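Local coordinates for protein monooxygenase (Agrobacterium tumefaciens, PDB 2I7G) that is probably a flavin-dependent monooxygenase of the bacterial luciferase-like family, built as a TIM barrel and assembled as a dimer, at residues 80-85 with 113-118; 104-109 with 141-146; 266-271 with 294-299. All blocks are in the same frame, centred on the assembly; numbering follows the deposited sequence.

Contact 1: residues 80-85 with 113-118; sequences SPSTVL and FQQFST
Ser-82 meets Gln-115 and Phe-116 where two successive outer helices of the TIM barrel lie side by side. Helix 81-89 follows strand 65-68, and helix 109-122 follows strand 96-99. The two short segments run almost parallel, 14° apart, with their axes 9.3 Å from each other. This is the neighbouring-helix packing of repeated beta-alpha units in a parallel barrel.

The CB of Gln-115 starts its side chain against the serine and lies 3.7 Å from Ser-82 CB. From there CG stands beside the backbone N (chi1 -69°) and the chain runs on extended. CG and CD therefore pass alongside Ser-82 OG, and the amide oxygen OE1 ends 3.0 Å from that hydroxyl. The serine holds OG between its own backbone N and carbonyl carbon (chi1 60°), which turns the hydroxyl to the glutamine. Its CB is left to face the phenylalanine. That CB lies over one face of the Phe-116 ring, 4.0 Å from the centroid and shifted toward the rim, in a CH-pi contact. One small residue thus offers a polar tip to one neighbour and a carbon to the next.

Leu-85, one turn further along, adds an apolar contact to the same ring. On the inner side, Leu-85 also touches Leu-97 and Phe-116 touches Ser-99, both on strand 96-99. Gln-115 packs on Gln-115 of the second subunit, so the helix pair also borders the dimer interface, as in bacterial luciferase. At the start of helix 81-89, Ser-80 OG and Thr-83 OG1 are hydrogen-bonded at 2.6 Å. Leu-85 meets the ring through CD1, 3.8 Å from Phe-116 CE1.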
loop_
_atom_site.group_PDB
_atom_site.type_symbol
_atom_site.label_atom_id
_atom_site.label_comp_id
_atom_site.label_asym_id
_atom_site.label_seq_id
_atom_site.Cartn_x
_atom_site.Cartn_y
_atom_site.Cartn_z
ATOM N N SER B 80 -7.580 -1.980 -1.966
ATOM C CA SER B 80 -6.541 -1.418 -1.074
ATOM C C SER B 80 -6.234 0.019 -1.482
ATOM O O SER B 80 -5.277 0.263 -2.233
ATOM C CB SER B 80 -5.285 -2.322 -1.077
ATOM O OG SER B 80 -4.308 -1.838 -0.166
ATOM N N PRO B 81 -7.069 0.973 -1.027
ATOM C CA PRO B 81 -6.890 2.385 -1.427
ATOM C C PRO B 81 -5.491 2.936 -1.075
ATOM O O PRO B 81 -4.914 3.645 -1.888
ATOM C CB PRO B 81 -8.005 3.155 -0.692
ATOM C CG PRO B 81 -8.702 2.159 0.203
ATOM C CD PRO B 81 -8.267 0.750 -0.180
ATOM N N SER B 82 -4.966 2.622 0.117
ATOM C CA SER B 82 -3.630 3.147 0.479
ATOM C C SER B 82 -2.544 2.739 -0.536
ATOM O O SER B 82 -1.632 3.535 -0.837
ATOM C CB SER B 82 -3.249 2.680 1.902
ATOM O OG SER B 82 -3.210 1.253 1.998
ATOM N N THR B 83 -2.633 1.508 -1.056
ATOM C CA THR B 83 -1.632 1.016 -2.020
ATOM C C THR B 83 -1.650 1.892 -3.296
ATOM O O THR B 83 -0.615 2.341 -3.790
ATOM C CB THR B 83 -1.833 -0.500 -2.339
ATOM O OG1 THR B 83 -1.905 -1.253 -1.096
ATOM C CG2 THR B 83 -0.674 -1.020 -3.211
ATOM N N VAL B 84 -2.855 2.138 -3.822
ATOM C CA VAL B 84 -2.992 2.999 -4.973
ATOM C C VAL B 84 -2.607 4.484 -4.678
ATOM O O VAL B 84 -1.952 5.131 -5.535
ATOM C CB VAL B 84 -4.416 2.857 -5.628
ATOM C CG1 VAL B 84 -4.448 3.709 -6.878
ATOM C CG2 VAL B 84 -4.708 1.373 -5.993
ATOM N N LEU B 85 -2.957 4.989 -3.493
ATOM C CA LEU B 85 -2.665 6.393 -3.110
ATOM C C LEU B 85 -1.153 6.586 -3.020
ATOM O O LEU B 85 -0.653 7.676 -3.268
ATOM C CB LEU B 85 -3.360 6.805 -1.798
ATOM C CG LEU B 85 -4.915 6.841 -1.905
ATOM C CD1 LEU B 85 -5.532 7.037 -0.537
ATOM C CD2 LEU B 85 -5.408 7.926 -2.965
ATOM N N PHE B 113 -3.046 2.637 9.813
ATOM C CA PHE B 113 -2.232 3.783 10.195
ATOM C C PHE B 113 -0.864 3.742 9.520
ATOM O O PHE B 113 -0.393 4.755 9.024
ATOM C CB PHE B 113 -2.060 3.869 11.710
ATOM C CG PHE B 113 -1.289 5.094 12.160
ATOM C CD1 PHE B 113 -1.877 6.367 12.137
ATOM C CD2 PHE B 113 0.022 4.981 12.547
ATOM C CE1 PHE B 113 -1.145 7.510 12.535
ATOM C CE2 PHE B 113 0.741 6.114 12.986
ATOM C CZ PHE B 113 0.153 7.370 12.958
ATOM N N GLN B 114 -0.234 2.571 9.503
ATOM C CA GLN B 114 1.100 2.433 8.892
ATOM C C GLN B 114 1.057 2.703 7.391
ATOM O O GLN B 114 1.933 3.395 6.834
ATOM C CB GLN B 114 1.678 1.029 9.155
ATOM C CG GLN B 114 2.033 0.817 10.637
ATOM C CD GLN B 114 2.591 -0.548 10.885
ATOM O OE1 GLN B 114 2.086 -1.545 10.382
ATOM N NE2 GLN B 114 3.643 -0.598 11.694
ATOM N N GLN B 115 0.035 2.185 6.733
ATOM C CA GLN B 115 -0.105 2.393 5.297
ATOM C C GLN B 115 -0.320 3.873 4.943
ATOM O O GLN B 115 0.395 4.447 4.096
ATOM C CB GLN B 115 -1.230 1.508 4.740
ATOM C CG GLN B 115 -0.900 -0.021 4.754
ATOM C CD GLN B 115 -2.197 -0.847 4.780
ATOM O OE1 GLN B 115 -3.279 -0.325 4.507
ATOM N NE2 GLN B 115 -2.084 -2.124 5.152
ATOM N N PHE B 116 -1.242 4.529 5.649
ATOM C CA PHE B 116 -1.509 5.944 5.350
ATOM C C PHE B 116 -0.375 6.869 5.850
ATOM O O PHE B 116 -0.149 7.916 5.235
ATOM C CB PHE B 116 -2.872 6.377 5.873
ATOM C CG PHE B 116 -4.001 5.890 5.014
ATOM C CD1 PHE B 116 -4.503 6.705 3.994
ATOM C CD2 PHE B 116 -4.521 4.609 5.187
ATOM C CE1 PHE B 116 -5.569 6.211 3.147
ATOM C CE2 PHE B 116 -5.595 4.117 4.383
ATOM C CZ PHE B 116 -6.100 4.929 3.349
ATOM N N SER B 117 0.328 6.486 6.928
ATOM C CA SER B 117 1.530 7.221 7.366
ATOM C C SER B 117 2.608 7.129 6.267
ATOM O O SER B 117 3.308 8.097 5.982
ATOM C CB SER B 117 2.055 6.687 8.708
ATOM O OG SER B 117 1.195 7.085 9.764
ATOM N N THR B 118 2.708 5.961 5.625
ATOM C CA THR B 118 3.662 5.789 4.517
ATOM C C THR B 118 3.267 6.696 3.327
ATOM O O THR B 118 4.105 7.379 2.747
ATOM C CB THR B 118 3.770 4.307 4.147
ATOM O OG1 THR B 118 4.257 3.575 5.290
ATOM C CG2 THR B 118 4.790 4.126 3.014
#

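Contact 2: residues 104-109 with 141-146; sequences LSSDDP and PLFGYD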
loop_
_atom_site.group_PDB
_atom_site.type_symbol
_atom_site.label_atom_id
_atom_site.label_comp_id
_atom_site.label_asym_id
_atom_site.label_seq_id
_atom_site.Cartn_x
_atom_site.Cartn_y
_atom_site.Cartn_z
ATOM N N LEU B 104 -13.025 0.609 7.954
ATOM C CA LEU B 104 -12.131 0.413 9.079
ATOM C C LEU B 104 -12.535 -0.801 9.961
ATOM O O LEU B 104 -11.652 -1.513 10.484
ATOM C CB LEU B 104 -12.085 1.703 9.902
ATOM C CG LEU B 104 -11.143 1.653 11.104
ATOM C CD1 LEU B 104 -9.672 1.393 10.636
ATOM C CD2 LEU B 104 -11.264 2.993 11.883
ATOM N N SER B 105 -13.842 -1.009 10.132
ATOM C CA SER B 105 -14.339 -2.090 11.010
ATOM C C SER B 105 -13.741 -3.453 10.689
ATOM O O SER B 105 -13.535 -4.258 11.595
ATOM C CB SER B 105 -15.862 -2.197 10.969
ATOM O OG SER B 105 -16.451 -1.057 11.539
ATOM N N SER B 106 -13.458 -3.695 9.406
ATOM C CA SER B 106 -12.965 -5.001 8.959
ATOM C C SER B 106 -11.458 -5.031 8.725
ATOM O O SER B 106 -10.947 -6.018 8.231
ATOM C CB SER B 106 -13.754 -5.541 7.742
ATOM O OG SER B 106 -14.011 -4.498 6.836
ATOM N N ASP B 107 -10.757 -3.983 9.163
ATOM C CA ASP B 107 -9.309 -3.899 8.904
ATOM C C ASP B 107 -8.569 -3.812 10.246
ATOM O O ASP B 107 -9.186 -3.744 11.334
ATOM C CB ASP B 107 -8.987 -2.725 7.964
ATOM C CG ASP B 107 -7.690 -2.975 7.070
ATOM O OD1 ASP B 107 -6.777 -3.805 7.424
ATOM O OD2 ASP B 107 -7.594 -2.296 6.009
ATOM N N ASP B 108 -7.246 -3.840 10.186
ATOM C CA ASP B 108 -6.450 -3.676 11.400
ATOM C C ASP B 108 -6.007 -2.212 11.454
ATOM O O ASP B 108 -5.280 -1.784 10.558
ATOM C CB ASP B 108 -5.205 -4.570 11.319
ATOM C CG ASP B 108 -4.291 -4.432 12.568
ATOM O OD1 ASP B 108 -4.479 -3.521 13.430
ATOM O OD2 ASP B 108 -3.411 -5.296 12.721
ATOM N N PRO B 109 -6.464 -1.429 12.464
ATOM C CA PRO B 109 -6.100 -0.004 12.524
ATOM C C PRO B 109 -4.573 0.245 12.558
ATOM O O PRO B 109 -4.141 1.282 12.064
ATOM C CB PRO B 109 -6.754 0.506 13.807
ATOM C CG PRO B 109 -7.749 -0.532 14.210
ATOM C CD PRO B 109 -7.400 -1.824 13.538
ATOM N N PRO B 141 -17.764 -11.131 5.390
ATOM C CA PRO B 141 -17.434 -12.564 5.344
ATOM C C PRO B 141 -15.990 -12.851 4.941
ATOM O O PRO B 141 -15.435 -13.872 5.332
ATOM C CB PRO B 141 -18.376 -13.097 4.265
ATOM C CG PRO B 141 -19.508 -12.207 4.293
ATOM C CD PRO B 141 -18.919 -10.846 4.501
ATOM N N LEU B 142 -15.379 -11.956 4.177
ATOM C CA LEU B 142 -13.996 -12.182 3.742
ATOM C C LEU B 142 -13.017 -12.071 4.909
ATOM O O LEU B 142 -11.948 -12.697 4.906
ATOM C CB LEU B 142 -13.627 -11.188 2.614
ATOM C CG LEU B 142 -12.217 -11.230 2.013
ATOM C CD1 LEU B 142 -11.802 -12.680 1.617
ATOM C CD2 LEU B 142 -12.064 -10.186 0.834
ATOM N N PHE B 143 -13.384 -11.267 5.905
ATOM C CA PHE B 143 -12.498 -10.985 7.041
ATOM C C PHE B 143 -12.921 -11.660 8.356
ATOM O O PHE B 143 -12.310 -11.457 9.405
ATOM C CB PHE B 143 -12.256 -9.448 7.129
ATOM C CG PHE B 143 -11.603 -8.894 5.881
ATOM C CD1 PHE B 143 -10.263 -9.183 5.613
ATOM C CD2 PHE B 143 -12.345 -8.167 4.925
ATOM C CE1 PHE B 143 -9.646 -8.734 4.421
ATOM C CE2 PHE B 143 -11.726 -7.716 3.728
ATOM C CZ PHE B 143 -10.382 -8.000 3.489
ATOM N N GLY B 144 -13.939 -12.504 8.274
ATOM C CA GLY B 144 -14.305 -13.380 9.372
ATOM C C GLY B 144 -15.172 -12.758 10.444
ATOM O O GLY B 144 -15.292 -13.322 11.537
ATOM N N TYR B 145 -15.809 -11.624 10.132
ATOM C CA TYR B 145 -16.630 -10.906 11.133
ATOM C C TYR B 145 -18.104 -11.341 11.121
ATOM O O TYR B 145 -18.531 -12.074 10.226
ATOM C CB TYR B 145 -16.442 -9.369 11.001
ATOM C CG TYR B 145 -15.021 -8.930 11.316
ATOM C CD1 TYR B 145 -14.530 -8.981 12.626
ATOM C CD2 TYR B 145 -14.158 -8.486 10.309
ATOM C CE1 TYR B 145 -13.220 -8.597 12.925
ATOM C CE2 TYR B 145 -12.828 -8.116 10.601
ATOM C CZ TYR B 145 -12.380 -8.155 11.910
ATOM O OH TYR B 145 -11.068 -7.802 12.225
ATOM N N ASP B 146 -18.860 -10.973 12.149
ATOM C CA ASP B 146 -20.308 -11.150 12.106
ATOM C C ASP B 146 -20.919 -9.766 11.902
ATOM O O ASP B 146 -20.427 -8.788 12.463
ATOM C CB ASP B 146 -20.824 -11.801 13.391
ATOM C CG ASP B 146 -20.249 -13.213 13.626
ATOM O OD1 ASP B 146 -20.047 -13.970 12.642
ATOM O OD2 ASP B 146 -20.016 -13.567 14.807
HETATM O O HOH W 1 -9.362 -7.937 9.657
#
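Ser-106 and Phe-143 bring the two backbones closest, with their CA atoms 6.3 Å apart, where the loop before helix 109-122 meets the end of helix 136-143. Beyond Phe-143 the chain turns at Gly-144, which has positive phi, and Tyr-145 comes back toward the loop.

No direct hydrogen bond joins the segments. The tyrosine ring lies against Ser-106, with CE2 3.5 Å from Ser-106 CA and CD2 3.9 Å from Ser-106 CB. A backbone oxygen sits over each face of this ring, toward the rim: Phe-143 O is 3.5 Å above one and Ser-105 O is 4.0 Å above the other. Phe-143 has CG beside its backbone N (chi1 -60°), and the start of its ring reaches Ser-106 O, 3.8 Å from CG.

A water links the two sides. It donates to Ser-106 O at 2.9 Å and is also hydrogen-bonded to Tyr-145 OH. The main polar partner of that hydroxyl is Lys-157 NZ, which also binds Ser-105 O and Asp-107 O, so one ammonium group ties the loop to the tyrosine. From the second subunit, Arg-111 hydrogen-bonds to Ser-106 O through NH2 and makes a cation-pi contact with the Phe-143 ring, so this contact is part of the subunit interface. Asp-108 caps the next helix through OD1, which accepts from Val-110 N.

Both segments belong to connections that follow neighbouring parallel strands, 96-99 and 127-131. Such contacts between successive beta-alpha loops are typical of the C-terminal rim of a TIM barrel.

Contact 3: residues 266-271 with 294-299; sequences KAADQF and AHFDAA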
loop_
_atom_site.group_PDB
_atom_site.type_symbol
_atom_site.label_atom_id
_atom_site.label_comp_id
_atom_site.label_asym_id
_atom_site.label_seq_id
_atom_site.Cartn_x
_atom_site.Cartn_y
_atom_site.Cartn_z
ATOM N N LYS B 266 -25.065 17.195 -22.920
ATOM C CA LYS B 266 -23.986 16.224 -23.056
ATOM C C LYS B 266 -23.712 15.541 -21.718
ATOM O O LYS B 266 -23.548 14.321 -21.648
ATOM C CB LYS B 266 -22.699 16.878 -23.579
ATOM C CG LYS B 266 -22.722 17.096 -25.118
ATOM C CD LYS B 266 -21.521 17.994 -25.509
ATOM C CE LYS B 266 -21.411 18.125 -27.013
ATOM N NZ LYS B 266 -20.940 16.865 -27.641
ATOM N N ALA B 267 -23.663 16.323 -20.642
ATOM C CA ALA B 267 -23.438 15.716 -19.328
ATOM C C ALA B 267 -24.532 14.682 -19.005
ATOM O O ALA B 267 -24.214 13.548 -18.584
ATOM C CB ALA B 267 -23.387 16.769 -18.271
ATOM N N ALA B 268 -25.792 15.064 -19.185
ATOM C CA ALA B 268 -26.914 14.153 -18.918
ATOM C C ALA B 268 -26.842 12.894 -19.800
ATOM O O ALA B 268 -26.927 11.765 -19.274
ATOM C CB ALA B 268 -28.258 14.888 -19.135
ATOM N N ASP B 269 -26.672 13.083 -21.116
ATOM C CA ASP B 269 -26.681 11.962 -22.070
ATOM C C ASP B 269 -25.540 10.994 -21.742
ATOM O O ASP B 269 -25.739 9.770 -21.678
ATOM C CB ASP B 269 -26.543 12.454 -23.514
ATOM C CG ASP B 269 -27.803 13.158 -24.046
ATOM O OD1 ASP B 269 -28.871 13.113 -23.415
ATOM O OD2 ASP B 269 -27.703 13.775 -25.134
ATOM N N GLN B 270 -24.353 11.552 -21.515
ATOM C CA GLN B 270 -23.172 10.731 -21.289
ATOM C C GLN B 270 -23.267 9.969 -19.973
ATOM O O GLN B 270 -22.840 8.812 -19.908
ATOM C CB GLN B 270 -21.873 11.557 -21.372
ATOM C CG GLN B 270 -21.613 12.056 -22.789
ATOM C CD GLN B 270 -20.457 13.060 -22.882
ATOM O OE1 GLN B 270 -19.742 13.325 -21.905
ATOM N NE2 GLN B 270 -20.296 13.651 -24.086
ATOM N N PHE B 271 -23.862 10.589 -18.952
ATOM C CA PHE B 271 -24.029 9.958 -17.627
ATOM C C PHE B 271 -25.147 8.909 -17.640
ATOM O O PHE B 271 -25.043 7.893 -16.966
ATOM C CB PHE B 271 -24.287 11.041 -16.566
ATOM C CG PHE B 271 -23.836 10.689 -15.138
ATOM C CD1 PHE B 271 -24.755 10.711 -14.091
ATOM C CD2 PHE B 271 -22.503 10.381 -14.843
ATOM C CE1 PHE B 271 -24.357 10.417 -12.767
ATOM C CE2 PHE B 271 -22.095 10.096 -13.511
ATOM C CZ PHE B 271 -23.028 10.129 -12.486
ATOM N N ALA B 294 -37.785 10.122 -15.748
ATOM C CA ALA B 294 -38.469 11.075 -14.861
ATOM C C ALA B 294 -37.672 11.269 -13.556
ATOM O O ALA B 294 -37.451 12.408 -13.116
ATOM C CB ALA B 294 -39.904 10.631 -14.569
ATOM N N HIS B 295 -37.231 10.167 -12.948
ATOM C CA HIS B 295 -36.478 10.255 -11.701
ATOM C C HIS B 295 -35.070 10.848 -11.885
ATOM O O HIS B 295 -34.637 11.686 -11.083
ATOM C CB HIS B 295 -36.429 8.910 -11.000
ATOM C CG HIS B 295 -37.556 8.703 -10.033
ATOM N ND1 HIS B 295 -38.842 8.408 -10.440
ATOM C CD2 HIS B 295 -37.595 8.769 -8.679
ATOM C CE1 HIS B 295 -39.619 8.276 -9.377
ATOM N NE2 HIS B 295 -38.887 8.488 -8.296
ATOM N N PHE B 296 -34.368 10.421 -12.938
ATOM C CA PHE B 296 -33.042 10.960 -13.221
ATOM C C PHE B 296 -33.143 12.473 -13.480
ATOM O O PHE B 296 -32.324 13.257 -12.989
ATOM C CB PHE B 296 -32.453 10.249 -14.432
ATOM C CG PHE B 296 -31.190 10.886 -14.978
ATOM C CD1 PHE B 296 -30.003 10.871 -14.256
ATOM C CD2 PHE B 296 -31.204 11.470 -16.249
ATOM C CE1 PHE B 296 -28.825 11.443 -14.775
ATOM C CE2 PHE B 296 -30.036 12.022 -16.781
ATOM C CZ PHE B 296 -28.859 12.008 -16.061
ATOM N N ASP B 297 -34.159 12.878 -14.235
ATOM C CA ASP B 297 -34.292 14.283 -14.577
ATOM C C ASP B 297 -34.597 15.096 -13.342
ATOM O O ASP B 297 -34.077 16.195 -13.197
ATOM C CB ASP B 297 -35.377 14.504 -15.629
ATOM C CG ASP B 297 -34.880 14.261 -17.060
ATOM O OD1 ASP B 297 -33.674 14.065 -17.302
ATOM O OD2 ASP B 297 -35.765 14.284 -17.960
ATOM N N ALA B 298 -35.442 14.556 -12.461
ATOM C CA ALA B 298 -35.731 15.204 -11.191
ATOM C C ALA B 298 -34.461 15.274 -10.308
ATOM O O ALA B 298 -34.172 16.291 -9.660
ATOM C CB ALA B 298 -36.861 14.455 -10.479
ATOM N N ALA B 299 -33.676 14.206 -10.327
ATOM C CA ALA B 299 -32.482 14.092 -9.490
ATOM C C ALA B 299 -31.405 15.116 -9.894
ATOM O O ALA B 299 -30.653 15.605 -9.057
ATOM C CB ALA B 299 -31.910 12.668 -9.601
#
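The long connection between barrel strands 252-260 and 307-309 carries three helices, and the first and last of them meet here through Phe-296. This helical excursion lies on the outer part of the TIM barrel. Helix 264-272 contributes Ala-268 and Phe-271, and helix 293-300 contributes the phenylalanine that reaches across to them. The backbones stay well apart: the nearest CA atoms, those of Ala-268 and Asp-297, are 8.6 Å from each other.

Phe-296 carries its ring anti to the backbone N (chi1 170°), which sends it straight out from its helix to the other one. The far end of the ring does the touching. CE2 packs on the methyl of Ala-268, 4.1 Å from CB. CZ comes 3.8 Å from Ala-268 O, which approaches the ring obliquely. The small alanine lets the aromatic tip come up to the helix backbone.

The other corner of the ring, CE1, turns to Phe-271. Each ring presents an edge to the other, so this is an edge-to-edge apolar touch and not a stack. Phe-296 stacks instead on Tyr-272, the residue that follows Phe-271. Met-279, from the middle helix, touches both phenylalanines, so all three helices share one apolar cluster. Leu-308 of strand 307-309 lies against Ala-268 and Phe-271 and joins the cluster to the barrel wall.

The contact across the segments is entirely apolar apart from the alanine carbonyl. Within helix 293-300, Asp-297 OD1 forms salt bridges with both Arg-293 and Arg-300, and takes no part in the touch across the segments. The two phenylalanines come closest at Phe-271 CD1 and Phe-296 CE1, 4.2 Å apart.

All touching residues of contacts 1 and 3 are buried; in contact 2 Tyr-145 is partly exposed. Contacts 1 and 2 are neighbours, with centres about 17 Å apart: contact 1 uses helix 109-122 and contact 2 the loop that leads into it. Their segments alternate along the chain, and both touch the second subunit. Contact 1 mixes a polar pair with ring packing between outer helices. Contact 2 relies on backbone oxygens, a water and a lysine where loops meet. Contact 3 is about 35 Å from contact 1, centre to centre, across the middle of the chain. It is almost wholly apolar, and no other subunit touches it.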